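Pyoverdine synthetase F (Pseudomonas aeruginosa PAO1, PDB 6CUL) is probably an enzyme of secondary-metabolite biosynthesis and adopts an alpha/beta fold built around a mixed, largely parallel central sheet. Local coordinates at residues A[188-192]-A[248-252]; A[215-220]-A[236-242]. All blocks are in the same frame, centred on the assembly; numbering follows the deposited sequence.

Contact 1 of 2, residues A[188-192]-A[248-252]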
loop_
_atom_site.group_PDB
_atom_site.type_symbol
_atom_site.label_atom_id
_atom_site.label_comp_id
_atom_site.label_asym_id
_atom_site.label_seq_id
_atom_site.Cartn_x
_atom_site.Cartn_y
_atom_site.Cartn_z
ATOM N N THR A 188 -9.880 -6.085 3.511
ATOM C CA THR A 188 -9.484 -7.447 3.650
ATOM C C THR A 188 -10.337 -8.266 4.615
ATOM O O THR A 188 -10.597 -9.384 4.355
ATOM C CB THR A 188 -8.019 -7.595 3.878
ATOM O OG1 THR A 188 -7.757 -8.945 3.787
ATOM C CG2 THR A 188 -7.652 -7.207 5.168
ATOM N N LEU A 189 -10.674 -7.667 5.747
ATOM C CA LEU A 189 -11.561 -8.233 6.717
ATOM C C LEU A 189 -13.018 -8.308 6.173
ATOM O O LEU A 189 -13.646 -9.266 6.325
ATOM C CB LEU A 189 -11.457 -7.494 8.033
ATOM C CG LEU A 189 -10.216 -7.616 8.932
ATOM C CD1 LEU A 189 -9.703 -6.305 9.384
ATOM C CD2 LEU A 189 -10.460 -8.467 10.120
ATOM N N ASP A 190 -13.513 -7.312 5.458
ATOM C CA ASP A 190 -14.851 -7.403 4.873
ATOM C C ASP A 190 -14.938 -8.611 3.907
ATOM O O ASP A 190 -15.965 -9.193 3.826
ATOM C CB ASP A 190 -15.224 -6.153 4.106
ATOM C CG ASP A 190 -15.758 -5.096 4.930
ATOM O OD1 ASP A 190 -16.129 -5.267 6.011
ATOM O OD2 ASP A 190 -15.812 -4.034 4.489
ATOM N N ALA A 191 -13.880 -8.878 3.123
ATOM C CA ALA A 191 -13.741 -9.982 2.278
ATOM C C ALA A 191 -13.705 -11.299 3.048
ATOM O O ALA A 191 -14.307 -12.192 2.626
ATOM C CB ALA A 191 -12.519 -9.797 1.464
ATOM N N LEU A 192 -13.000 -11.423 4.145
ATOM C CA LEU A 192 -13.009 -12.624 4.897
ATOM C C LEU A 192 -14.345 -12.863 5.538
ATOM O O LEU A 192 -14.820 -13.917 5.485
ATOM C CB LEU A 192 -11.924 -12.570 5.937
ATOM C CG LEU A 192 -11.649 -13.695 6.915
ATOM C CD1 LEU A 192 -10.690 -14.677 6.346
ATOM C CD2 LEU A 192 -11.081 -13.203 8.201
ATOM N N ILE A 248 -7.118 -14.591 7.975
ATOM C CA ILE A 248 -6.733 -13.298 7.473
ATOM C C ILE A 248 -5.332 -13.297 6.874
ATOM O O ILE A 248 -5.155 -12.762 5.826
ATOM C CB ILE A 248 -7.013 -12.176 8.482
ATOM C CG1 ILE A 248 -7.091 -10.848 7.778
ATOM C CG2 ILE A 248 -6.017 -12.179 9.622
ATOM C CD1 ILE A 248 -8.325 -10.715 6.985
ATOM N N LEU A 249 -4.387 -13.970 7.496
ATOM C CA LEU A 249 -3.061 -14.075 6.924
ATOM C C LEU A 249 -3.099 -14.749 5.581
ATOM O O LEU A 249 -2.314 -14.429 4.797
ATOM C CB LEU A 249 -2.121 -14.817 7.835
ATOM C CG LEU A 249 -1.797 -14.020 9.042
ATOM C CD1 LEU A 249 -1.028 -14.830 10.017
ATOM C CD2 LEU A 249 -1.085 -12.783 8.663
ATOM N N GLU A 250 -3.920 -15.776 5.399
ATOM C CA GLU A 250 -4.107 -16.429 4.118
ATOM C C GLU A 250 -4.773 -15.547 3.060
ATOM O O GLU A 250 -4.409 -15.566 1.960
ATOM C CB GLU A 250 -4.883 -17.708 4.263
ATOM C CG GLU A 250 -4.149 -18.833 4.915
ATOM C CD GLU A 250 -4.986 -19.600 5.878
ATOM O OE1 GLU A 250 -6.078 -19.217 6.091
ATOM O OE2 GLU A 250 -4.526 -20.555 6.425
ATOM N N LEU A 251 -5.793 -14.820 3.416
ATOM C CA LEU A 251 -6.435 -13.931 2.475
ATOM C C LEU A 251 -5.529 -12.799 1.970
ATOM O O LEU A 251 -5.495 -12.568 0.824
ATOM C CB LEU A 251 -7.729 -13.374 3.040
ATOM C CG LEU A 251 -8.598 -12.551 2.109
ATOM C CD1 LEU A 251 -8.618 -13.117 0.723
ATOM C CD2 LEU A 251 -9.992 -12.494 2.622
ATOM N N ARG A 252 -4.770 -12.180 2.846
ATOM C CA ARG A 252 -3.865 -11.137 2.460
ATOM C C ARG A 252 -2.839 -11.623 1.497
ATOM O O ARG A 252 -2.637 -11.008 0.547
ATOM C CB ARG A 252 -3.109 -10.570 3.667
ATOM C CG ARG A 252 -3.898 -9.667 4.582
ATOM C CD ARG A 252 -3.070 -8.767 5.513
ATOM N NE ARG A 252 -1.843 -9.272 5.992
ATOM C CZ ARG A 252 -1.556 -9.418 7.250
ATOM N NH1 ARG A 252 -2.379 -9.089 8.169
ATOM N NH2 ARG A 252 -0.400 -9.876 7.563
#
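Leu-251 and Ile-248 are the two main bumps of helix segment 248-252. The Leu-251 CD2 methyl drops into a hollow of segment 188-192 floored by Thr-188 O (3.6 Å from Leu-251 CD2) and Leu-192 N (3.5 Å), with Ala-191 CB at 3.9 Å and Leu-192 CB at 3.8 Å as walls. The small Ala-191 suits this hollow because a bulkier residue would fill it. The polar floor is already paired within its helix, Leu-192 N donating to Thr-188 O at 3.2 Å, so a methyl can rest on it. The axes of these segments pass 9.9 Å apart at 110°, so the two helices cross steeply rather than running side by side. One belongs to helix 187-195, the other opens helix 248-271, which follows the last strand of the central alpha/beta sheet. Ile-248, a turn before Leu-251, pushes its CD1 between Thr-188 OG1 (3.7 Å), Leu-189 CG (4.1 Å) and Leu-192 CD2 (3.9 Å); its long, slim branch reaches across although the CA-to-CB bond points sideways. In return Thr-188, compact and turned toward the partner helix, sits among Ile-248, Leu-251 and Arg-252, its OG1 lying 4.0 Å from Arg-252 CG.

Contact 2 of 2, residues A[215-220]-A[236-242]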
loop_
_atom_site.group_PDB
_atom_site.type_symbol
_atom_site.label_atom_id
_atom_site.label_comp_id
_atom_site.label_asym_id
_atom_site.label_seq_id
_atom_site.Cartn_x
_atom_site.Cartn_y
_atom_site.Cartn_z
ATOM N N TYR A 215 -17.345 -15.097 -2.599
ATOM C CA TYR A 215 -16.105 -15.794 -2.532
ATOM C C TYR A 215 -14.934 -15.256 -3.368
ATOM O O TYR A 215 -14.110 -16.001 -3.743
ATOM C CB TYR A 215 -16.355 -17.234 -2.906
ATOM C CG TYR A 215 -17.401 -17.926 -2.108
ATOM C CD1 TYR A 215 -17.110 -18.457 -0.890
ATOM C CD2 TYR A 215 -18.679 -18.022 -2.573
ATOM C CE1 TYR A 215 -18.052 -19.074 -0.148
ATOM C CE2 TYR A 215 -19.645 -18.646 -1.838
ATOM C CZ TYR A 215 -19.324 -19.167 -0.619
ATOM O OH TYR A 215 -20.281 -19.781 0.116
ATOM N N TRP A 216 -14.900 -14.005 -3.711
ATOM C CA TRP A 216 -13.794 -13.507 -4.458
ATOM C C TRP A 216 -13.432 -12.106 -4.029
ATOM O O TRP A 216 -14.244 -11.374 -3.613
ATOM C CB TRP A 216 -14.105 -13.472 -5.955
ATOM C CG TRP A 216 -14.447 -14.741 -6.585
ATOM C CD1 TRP A 216 -15.673 -15.217 -6.813
ATOM C CD2 TRP A 216 -13.560 -15.679 -7.102
ATOM N NE1 TRP A 216 -15.621 -16.395 -7.417
ATOM C CE2 TRP A 216 -14.317 -16.717 -7.611
ATOM C CE3 TRP A 216 -12.181 -15.766 -7.170
ATOM C CZ2 TRP A 216 -13.747 -17.832 -8.182
ATOM C CZ3 TRP A 216 -11.622 -16.876 -7.731
ATOM C CH2 TRP A 216 -12.400 -17.893 -8.229
ATOM N N THR A 217 -12.179 -11.785 -4.132
ATOM C CA THR A 217 -11.685 -10.453 -3.907
ATOM C C THR A 217 -10.615 -10.127 -4.909
ATOM O O THR A 217 -10.199 -10.956 -5.631
ATOM C CB THR A 217 -11.233 -10.169 -2.479
ATOM O OG1 THR A 217 -10.831 -8.823 -2.435
ATOM C CG2 THR A 217 -10.107 -11.049 -2.052
ATOM N N GLY A 218 -10.223 -8.881 -4.950
ATOM C CA GLY A 218 -9.239 -8.407 -5.877
ATOM C C GLY A 218 -8.488 -7.233 -5.416
ATOM O O GLY A 218 -8.443 -6.999 -4.291
ATOM N N ALA A 219 -7.820 -6.560 -6.314
ATOM C CA ALA A 219 -7.069 -5.385 -6.028
ATOM C C ALA A 219 -7.233 -4.283 -7.057
ATOM O O ALA A 219 -7.170 -4.559 -8.226
ATOM C CB ALA A 219 -5.641 -5.738 -5.917
ATOM N N SER A 220 -7.359 -3.038 -6.618
ATOM C CA SER A 220 -7.517 -1.904 -7.523
ATOM C C SER A 220 -6.371 -0.900 -7.672
ATOM O O SER A 220 -5.869 -0.454 -6.700
ATOM C CB SER A 220 -8.670 -1.067 -7.140
ATOM O OG SER A 220 -9.801 -1.693 -7.584
ATOM N N ASP A 236 -8.059 -3.090 -12.980
ATOM C CA ASP A 236 -8.613 -3.926 -11.968
ATOM C C ASP A 236 -8.459 -5.425 -12.130
ATOM O O ASP A 236 -8.566 -5.892 -13.192
ATOM C CB ASP A 236 -10.074 -3.635 -11.929
ATOM C CG ASP A 236 -10.576 -3.494 -10.589
ATOM O OD1 ASP A 236 -9.799 -3.507 -9.657
ATOM O OD2 ASP A 236 -11.780 -3.343 -10.463
ATOM N N VAL A 237 -8.225 -6.124 -11.035
ATOM C CA VAL A 237 -8.090 -7.556 -10.997
ATOM C C VAL A 237 -8.940 -8.131 -9.877
ATOM O O VAL A 237 -9.077 -7.538 -8.911
ATOM C CB VAL A 237 -6.621 -8.030 -10.899
ATOM C CG1 VAL A 237 -6.456 -9.538 -10.889
ATOM C CG2 VAL A 237 -5.847 -7.522 -12.057
ATOM N N LEU A 238 -9.497 -9.289 -10.119
ATOM C CA LEU A 238 -10.329 -9.958 -9.202
ATOM C C LEU A 238 -10.142 -11.397 -9.330
ATOM O O LEU A 238 -10.958 -12.054 -9.823
ATOM C CB LEU A 238 -11.775 -9.576 -9.473
ATOM C CG LEU A 238 -12.831 -10.207 -8.620
ATOM C CD1 LEU A 238 -12.704 -9.877 -7.162
ATOM C CD2 LEU A 238 -14.229 -9.933 -9.128
ATOM N N LYS A 239 -9.045 -11.892 -8.870
ATOM C CA LYS A 239 -8.730 -13.290 -8.958
ATOM C C LYS A 239 -8.471 -14.067 -7.646
ATOM O O LYS A 239 -7.831 -15.060 -7.654
ATOM C CB LYS A 239 -7.541 -13.413 -9.875
ATOM C CG LYS A 239 -7.842 -12.896 -11.215
ATOM C CD LYS A 239 -6.796 -13.197 -12.184
ATOM C CE LYS A 239 -7.170 -12.747 -13.564
ATOM N NZ LYS A 239 -7.100 -11.309 -13.842
ATOM N N THR A 240 -8.969 -13.593 -6.537
ATOM C CA THR A 240 -8.703 -14.228 -5.284
ATOM C C THR A 240 -9.922 -14.947 -4.716
ATOM O O THR A 240 -10.803 -14.323 -4.241
ATOM C CB THR A 240 -8.211 -13.188 -4.302
ATOM O OG1 THR A 240 -7.355 -12.272 -4.946
ATOM C CG2 THR A 240 -7.461 -13.835 -3.240
ATOM N N GLU A 241 -9.963 -16.272 -4.813
ATOM C CA GLU A 241 -11.073 -17.028 -4.297
ATOM C C GLU A 241 -10.982 -16.946 -2.805
ATOM O O GLU A 241 -9.929 -16.878 -2.260
ATOM C CB GLU A 241 -11.067 -18.467 -4.778
ATOM C CG GLU A 241 -12.447 -19.102 -4.974
ATOM C CD GLU A 241 -12.480 -20.632 -5.029
ATOM O OE1 GLU A 241 -12.456 -21.280 -4.009
ATOM O OE2 GLU A 241 -12.635 -21.193 -6.090
ATOM N N ILE A 242 -12.095 -16.906 -2.139
ATOM C CA ILE A 242 -12.056 -16.774 -0.731
ATOM C C ILE A 242 -12.681 -17.968 -0.084
ATOM O O ILE A 242 -13.698 -18.329 -0.483
ATOM C CB ILE A 242 -12.838 -15.543 -0.325
ATOM C CG1 ILE A 242 -12.406 -14.359 -1.144
ATOM C CG2 ILE A 242 -12.661 -15.261 1.140
ATOM C CD1 ILE A 242 -12.843 -13.045 -0.571
#
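These segments form a beta hairpin interrupted by a beta bulge at the edge of the central sheet. Thr-217 and Thr-240 make a hydrogen-bonded pair, with Thr-217 N to Thr-240 O at 2.9 Å and Thr-240 N to Thr-217 O at 3.0 Å. Beyond it the register shifts by one. Glycine suits position 218, because a CB there would clash with Val-237 O. That carbonyl instead accepts from Ala-219 N at 3.0 Å, while the return bond from Val-237 N to Ala-219 O is weak at 3.4 Å. Asn-255 of helix 248-271 serves both strands, bonding Gly-218 O through ND2 and Thr-240 OG1 through OD1. At one end Ser-220 OG donates to Asp-236 OD1 (2.8 Å), a short hydroxyl matched to a carboxylate. At the other, Ile-242 N donates to Tyr-215 O (2.7 Å). The broad indole of Trp-216 gives its non-hydrogen-bonded partner Glu-241 an apolar surface: Glu-241 CG lies 3.6 Å from the centroid of the Trp-216 six-membered ring, 16° off its normal, a CH-pi contact.

Past the five parallel strands of the central sheet, the chain enters helix 187-195, one side of contact 1. It then passes through the small antiparallel pair 198-200 and 207-210 and enters strand 216-223, where contact 2 begins. It turns back, through a partly unmodelled connection, along strand 233-241, closing contact 2 as a local hairpin. A short link leads into helix 248-271, whose first turn closes the wider loop of contact 1, with contact 2 nested inside. The contacts, centred 11 Å apart, also touch: Thr-217 CG2 meets Leu-251 CD1 at 3.8 Å, and Ile-242 CD1 meets Ala-191 O at 3.6 Å. The hairpin edge of the central sheet thus packs against both crossing helices.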